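Local coordinates for glutamate receptor kainate-like protein (Pleurobrachia bachei, PDB 4ZDM), which binds glycine in the ligand-binding domain of a ctenophore ionotropic glutamate receptor, a probable subunit of glycine-activated ion channels, at residues G124-H129 with D204-G209; K138-V143 with D167-G172. One frame throughout, in Å; residues are numbered along the deposited sequence.

Interactions 1 and 2 show how one sheet can be reached both by a loop and by strands, their centres lying 16 Å apart. In sequence, residues 138-143 and 167-172 both fall between 124-129 and 204-209, so interaction 2 forms wholly within the chain segment that separates the two sides of interaction 1. The two meet directly at Tyr139, whose OH lies 3.2 Å from Thr125 O, a weak hydrogen bond, while its CD2 packs 4.1 Å from Leu127 CD1. Strands 112-121 and 186-192 join the two contacts within the sheet. In interaction 2 the Val143 side chain is about 10 Å from the bound glycine, whose pocket Arg147 and Asn148 line just after strand 140-144; interaction 1 is a surface contact.

Interaction 1: residues G124-H129 with D204-G209; sequences GTDLSH and DIVQIG
Ile208 holds CG1 anti to its own carbonyl carbon (chi1 -63°), which leaves CG2 anti to the backbone N, and this methyl meets the chain at Leu127, Ser128 and His129. Most of its neighbours are backbone atoms: Ile208 CG2 lies 3.5 Å from His129 C and 3.6 Å from Leu127 O. Among side-chain atoms, Leu127 CB comes within 3.9 Å of the same methyl. Next along the chain, Gly209 has no side chain to hold the loop off, and its CA approaches Ser128 O to 3.3 Å. At the other end, chi1 of -46° sets Asp126 CG anti to the carbonyl carbon, and from there OD2 lies 3.9 Å from Val206 CG2, the two side chains crossing at about a right angle. Two hydrogen bonds, OD2 with Ser122 OG and OD1 with Asp123 N, hold that carboxylate in its own loop. No hydrogen bond crosses the contact; van der Waals packing carries it. Val206 and Ile208 are meanwhile tied by backbone bonds to Val120 and Ala118 of strand 112-121. A loop leaving one strand thus folds back over its antiparallel neighbour, within the two-lobed periplasmic-binding-protein-like fold of glutamate receptor ligand-binding domains.

Interaction 2: residues K138-V143 with D167-G172; sequences KYQWGV and DAVKVG
Trp141 to Val143 and Val169 to Val171 pair as parallel strands through three backbone hydrogen bonds, in the sheet where strand 140-144 lies between 169-171 and 186-192. Val169 N reaches Trp141 O at 2.8 Å. Val143 N donates to Val169 O, and Val171 N to Val143 O, both at 3.0 Å. Between the two strands the chain runs through helices 148-155 and 159-167, a beta-alpha-beta crossover of the kind that builds periplasmic-binding-protein-like lobes; Arg147, just before the first helix, and Asn148, its first residue, line the glycine pocket. Trp141 sets CG between its backbone N and carbonyl carbon (chi1 63°), and the indole lies beside the end of the second helix. There CD1 meets Ala168 CB at 3.6 Å and CZ2 meets Asp167 CB at 3.7 Å, while NE1 donates a hydrogen bond to Ile164 O; the Asp167 carboxylate, turned 60° from the ring, forms a salt bridge through OD2 with Arg163 NE. Val143 CG2 packs 3.7 Å from Lys170 CD, the two side chains side by side. The lysine chain bends at chi2 and chi4, and its NZ donates to Ala168 O at 2.8 Å and also to Ala165 O, two carbonyls gripping one ammonium group.

Interaction 1: residues G124-H129 with D204-G209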
loop_
_atom_site.group_PDB
_atom_site.type_symbol
_atom_site.label_atom_id
_atom_site.label_comp_id
_atom_site.label_asym_id
_atom_site.label_seq_id
_atom_site.Cartn_x
_atom_site.Cartn_y
_atom_site.Cartn_z
ATOM N N GLY A 124 -8.064 -38.151 -33.024
ATOM C CA GLY A 124 -7.532 -38.755 -34.231
ATOM C C GLY A 124 -7.678 -37.813 -35.415
ATOM O O GLY A 124 -6.716 -37.586 -36.155
ATOM N N THR A 125 -8.879 -37.255 -35.589
ATOM C CA THR A 125 -9.130 -36.256 -36.634
ATOM C C THR A 125 -8.695 -34.862 -36.189
ATOM O O THR A 125 -9.417 -33.882 -36.401
ATOM C CB THR A 125 -10.624 -36.167 -37.024
ATOM O OG1 THR A 125 -11.378 -35.652 -35.918
ATOM C CG2 THR A 125 -11.172 -37.532 -37.445
ATOM N N ASP A 126 -7.524 -34.773 -35.571
ATOM C CA ASP A 126 -7.032 -33.495 -35.095
ATOM C C ASP A 126 -6.653 -32.614 -36.279
ATOM O O ASP A 126 -6.345 -33.097 -37.373
ATOM C CB ASP A 126 -5.830 -33.680 -34.177
ATOM C CG ASP A 126 -6.044 -34.772 -33.140
ATOM O OD1 ASP A 126 -7.192 -34.973 -32.677
ATOM O OD2 ASP A 126 -5.048 -35.435 -32.791
ATOM N N LEU A 127 -6.700 -31.313 -36.037
ATOM C CA LEU A 127 -6.292 -30.305 -36.996
ATOM C C LEU A 127 -4.778 -30.261 -37.102
ATOM O O LEU A 127 -4.070 -30.801 -36.248
ATOM C CB LEU A 127 -6.840 -28.949 -36.561
ATOM C CG LEU A 127 -8.367 -28.930 -36.443
ATOM C CD1 LEU A 127 -8.870 -27.648 -35.822
ATOM C CD2 LEU A 127 -8.971 -29.088 -37.820
ATOM N N SER A 128 -4.276 -29.605 -38.135
ATOM C CA SER A 128 -2.839 -29.594 -38.360
ATOM C C SER A 128 -2.234 -28.221 -38.084
ATOM O O SER A 128 -1.040 -28.098 -37.816
ATOM C CB SER A 128 -2.519 -30.032 -39.793
ATOM O OG SER A 128 -2.942 -31.377 -40.008
ATOM N N HIS A 129 -3.052 -27.182 -38.173
ATOM C CA HIS A 129 -2.585 -25.820 -37.907
ATOM C C HIS A 129 -3.716 -25.070 -37.239
ATOM O O HIS A 129 -4.862 -25.303 -37.557
ATOM C CB HIS A 129 -2.177 -25.071 -39.176
ATOM C CG HIS A 129 -1.306 -25.866 -40.092
ATOM N ND1 HIS A 129 0.033 -26.077 -39.845
ATOM C CD2 HIS A 129 -1.585 -26.504 -41.254
ATOM C CE1 HIS A 129 0.543 -26.810 -40.819
ATOM N NE2 HIS A 129 -0.417 -27.086 -41.683
ATOM N N ASP A 204 -3.981 -37.822 -23.634
ATOM C CA ASP A 204 -4.979 -37.522 -24.659
ATOM C C ASP A 204 -4.941 -36.056 -25.165
ATOM O O ASP A 204 -5.709 -35.685 -26.045
ATOM C CB ASP A 204 -6.385 -37.841 -24.126
ATOM C CG ASP A 204 -6.609 -37.370 -22.682
ATOM O OD1 ASP A 204 -5.616 -37.092 -21.957
ATOM O OD2 ASP A 204 -7.795 -37.322 -22.261
ATOM N N ILE A 205 -4.083 -35.230 -24.570
ATOM C CA ILE A 205 -4.039 -33.798 -24.910
ATOM C C ILE A 205 -2.901 -33.619 -25.867
ATOM O O ILE A 205 -1.770 -34.062 -25.592
ATOM C CB ILE A 205 -3.873 -32.938 -23.658
ATOM C CG1 ILE A 205 -5.059 -33.136 -22.706
ATOM C CG2 ILE A 205 -3.725 -31.435 -24.029
ATOM C CD1 ILE A 205 -6.412 -32.871 -23.270
ATOM N N VAL A 206 -3.182 -32.996 -27.007
ATOM C CA VAL A 206 -2.139 -32.703 -27.987
ATOM C C VAL A 206 -2.158 -31.240 -28.417
ATOM O O VAL A 206 -3.178 -30.550 -28.324
ATOM C CB VAL A 206 -2.289 -33.577 -29.227
ATOM C CG1 VAL A 206 -2.209 -35.057 -28.828
ATOM C CG2 VAL A 206 -3.569 -33.270 -29.943
ATOM N N GLN A 207 -1.035 -30.803 -28.966
ATOM C CA GLN A 207 -0.924 -29.456 -29.502
ATOM C C GLN A 207 -1.133 -29.463 -31.011
ATOM O O GLN A 207 -0.580 -30.296 -31.731
ATOM C CB GLN A 207 0.442 -28.851 -29.156
ATOM C CG GLN A 207 0.599 -27.470 -29.743
ATOM C CD GLN A 207 1.800 -26.635 -29.191
ATOM O OE1 GLN A 207 2.067 -25.512 -29.675
ATOM N NE2 GLN A 207 2.473 -27.136 -28.214
ATOM N N ILE A 208 -1.973 -28.570 -31.480
ATOM C CA ILE A 208 -2.202 -28.420 -32.918
ATOM C C ILE A 208 -1.137 -27.543 -33.570
ATOM O O ILE A 208 -1.062 -26.334 -33.303
ATOM C CB ILE A 208 -3.549 -27.806 -33.179
ATOM C CG1 ILE A 208 -4.669 -28.713 -32.675
ATOM C CG2 ILE A 208 -3.728 -27.526 -34.678
ATOM C CD1 ILE A 208 -5.999 -28.028 -32.514
ATOM N N GLY A 209 -0.318 -28.149 -34.423
ATOM C CA GLY A 209 0.712 -27.384 -35.073
ATOM C C GLY A 209 1.765 -26.857 -34.121
ATOM O O GLY A 209 2.022 -27.430 -33.064
#

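Interaction 2: residues K138-V143 with D167-G172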
loop_
_atom_site.group_PDB
_atom_site.type_symbol
_atom_site.label_atom_id
_atom_site.label_comp_id
_atom_site.label_asym_id
_atom_site.label_seq_id
_atom_site.Cartn_x
_atom_site.Cartn_y
_atom_site.Cartn_z
ATOM N N LYS A 138 -16.284 -28.913 -36.514
ATOM C CA LYS A 138 -16.172 -29.985 -35.535
ATOM C C LYS A 138 -15.754 -29.478 -34.153
ATOM O O LYS A 138 -16.257 -29.938 -33.133
ATOM C CB LYS A 138 -15.161 -31.025 -36.016
ATOM C CG LYS A 138 -14.905 -32.168 -35.030
ATOM C CD LYS A 138 -14.078 -33.263 -35.699
ATOM C CE LYS A 138 -13.624 -34.329 -34.720
ATOM N NZ LYS A 138 -14.616 -34.602 -33.652
ATOM N N TYR A 139 -14.831 -28.520 -34.130
ATOM C CA TYR A 139 -14.281 -28.046 -32.865
ATOM C C TYR A 139 -14.699 -26.633 -32.567
ATOM O O TYR A 139 -14.626 -25.765 -33.434
ATOM C CB TYR A 139 -12.772 -28.095 -32.902
ATOM C CG TYR A 139 -12.227 -29.473 -33.064
ATOM C CD1 TYR A 139 -12.078 -30.312 -31.975
ATOM C CD2 TYR A 139 -11.889 -29.948 -34.322
ATOM C CE1 TYR A 139 -11.583 -31.602 -32.131
ATOM C CE2 TYR A 139 -11.393 -31.231 -34.491
ATOM C CZ TYR A 139 -11.246 -32.048 -33.395
ATOM O OH TYR A 139 -10.744 -33.311 -33.576
ATOM N N GLN A 140 -15.148 -26.426 -31.334
ATOM C CA GLN A 140 -15.194 -25.096 -30.744
ATOM C C GLN A 140 -13.776 -24.718 -30.306
ATOM O O GLN A 140 -12.904 -25.565 -30.170
ATOM C CB GLN A 140 -16.100 -25.042 -29.524
ATOM C CG GLN A 140 -17.579 -25.250 -29.835
ATOM C CD GLN A 140 -18.413 -25.065 -28.597
ATOM O OE1 GLN A 140 -18.524 -25.974 -27.781
ATOM N NE2 GLN A 140 -18.955 -23.862 -28.415
ATOM N N TRP A 141 -13.551 -23.429 -30.096
ATOM C CA TRP A 141 -12.301 -23.027 -29.459
ATOM C C TRP A 141 -12.556 -21.864 -28.520
ATOM O O TRP A 141 -13.564 -21.184 -28.604
ATOM C CB TRP A 141 -11.252 -22.667 -30.500
ATOM C CG TRP A 141 -11.574 -21.494 -31.385
ATOM C CD1 TRP A 141 -11.156 -20.201 -31.193
ATOM C CD2 TRP A 141 -12.320 -21.490 -32.603
ATOM N NE1 TRP A 141 -11.603 -19.398 -32.202
ATOM C CE2 TRP A 141 -12.323 -20.170 -33.085
ATOM C CE3 TRP A 141 -12.999 -22.483 -33.334
ATOM C CZ2 TRP A 141 -12.977 -19.805 -34.257
ATOM C CZ3 TRP A 141 -13.644 -22.107 -34.497
ATOM C CH2 TRP A 141 -13.605 -20.783 -34.951
ATOM N N GLY A 142 -11.626 -21.650 -27.587
ATOM C CA GLY A 142 -11.796 -20.692 -26.535
ATOM C C GLY A 142 -10.524 -20.024 -26.041
ATOM O O GLY A 142 -9.446 -20.558 -26.179
ATOM N N VAL A 143 -10.712 -18.850 -25.459
ATOM C CA VAL A 143 -9.648 -18.066 -24.823
ATOM C C VAL A 143 -10.200 -17.504 -23.523
ATOM O O VAL A 143 -11.436 -17.327 -23.387
ATOM C CB VAL A 143 -9.120 -16.928 -25.742
ATOM C CG1 VAL A 143 -8.496 -17.488 -26.949
ATOM C CG2 VAL A 143 -10.197 -15.938 -26.081
ATOM N N ASP A 167 -14.356 -15.078 -32.691
ATOM C CA ASP A 167 -15.278 -16.211 -32.671
ATOM C C ASP A 167 -15.005 -17.223 -31.557
ATOM O O ASP A 167 -15.736 -18.199 -31.371
ATOM C CB ASP A 167 -15.240 -16.908 -34.010
ATOM C CG ASP A 167 -15.901 -16.070 -35.110
ATOM O OD1 ASP A 167 -16.668 -15.149 -34.784
ATOM O OD2 ASP A 167 -15.624 -16.321 -36.277
ATOM N N ALA A 168 -13.948 -17.002 -30.790
ATOM C CA ALA A 168 -13.685 -17.872 -29.662
ATOM C C ALA A 168 -14.742 -17.781 -28.558
ATOM O O ALA A 168 -15.261 -16.695 -28.277
ATOM C CB ALA A 168 -12.332 -17.535 -29.058
ATOM N N VAL A 169 -14.991 -18.901 -27.887
ATOM C CA VAL A 169 -15.685 -18.912 -26.632
ATOM C C VAL A 169 -14.835 -18.124 -25.653
ATOM O O VAL A 169 -13.615 -18.312 -25.657
ATOM C CB VAL A 169 -15.892 -20.334 -26.118
ATOM C CG1 VAL A 169 -16.516 -20.338 -24.748
ATOM C CG2 VAL A 169 -16.787 -21.148 -27.076
ATOM N N LYS A 170 -15.447 -17.259 -24.846
ATOM C CA LYS A 170 -14.731 -16.528 -23.791
ATOM C C LYS A 170 -14.989 -17.165 -22.443
ATOM O O LYS A 170 -16.140 -17.236 -21.983
ATOM C CB LYS A 170 -15.140 -15.052 -23.775
ATOM C CG LYS A 170 -14.985 -14.318 -25.119
ATOM C CD LYS A 170 -13.625 -14.580 -25.818
ATOM C CE LYS A 170 -13.445 -13.702 -27.021
ATOM N NZ LYS A 170 -14.480 -13.974 -28.120
ATOM N N VAL A 171 -13.959 -17.750 -21.846
ATOM C CA VAL A 171 -14.088 -18.375 -20.535
ATOM C C VAL A 171 -13.584 -17.424 -19.460
ATOM O O VAL A 171 -12.810 -16.510 -19.733
ATOM C CB VAL A 171 -13.368 -19.761 -20.440
ATOM C CG1 VAL A 171 -14.011 -20.801 -21.384
ATOM C CG2 VAL A 171 -11.867 -19.643 -20.728
ATOM N N GLY A 172 -14.028 -17.635 -18.228
ATOM C CA GLY A 172 -13.748 -16.695 -17.167
ATOM C C GLY A 172 -12.411 -16.883 -16.473
ATOM O O GLY A 172 -11.955 -16.007 -15.751
HETATM O O HOH W 1 -15.793 -21.491 -31.053
#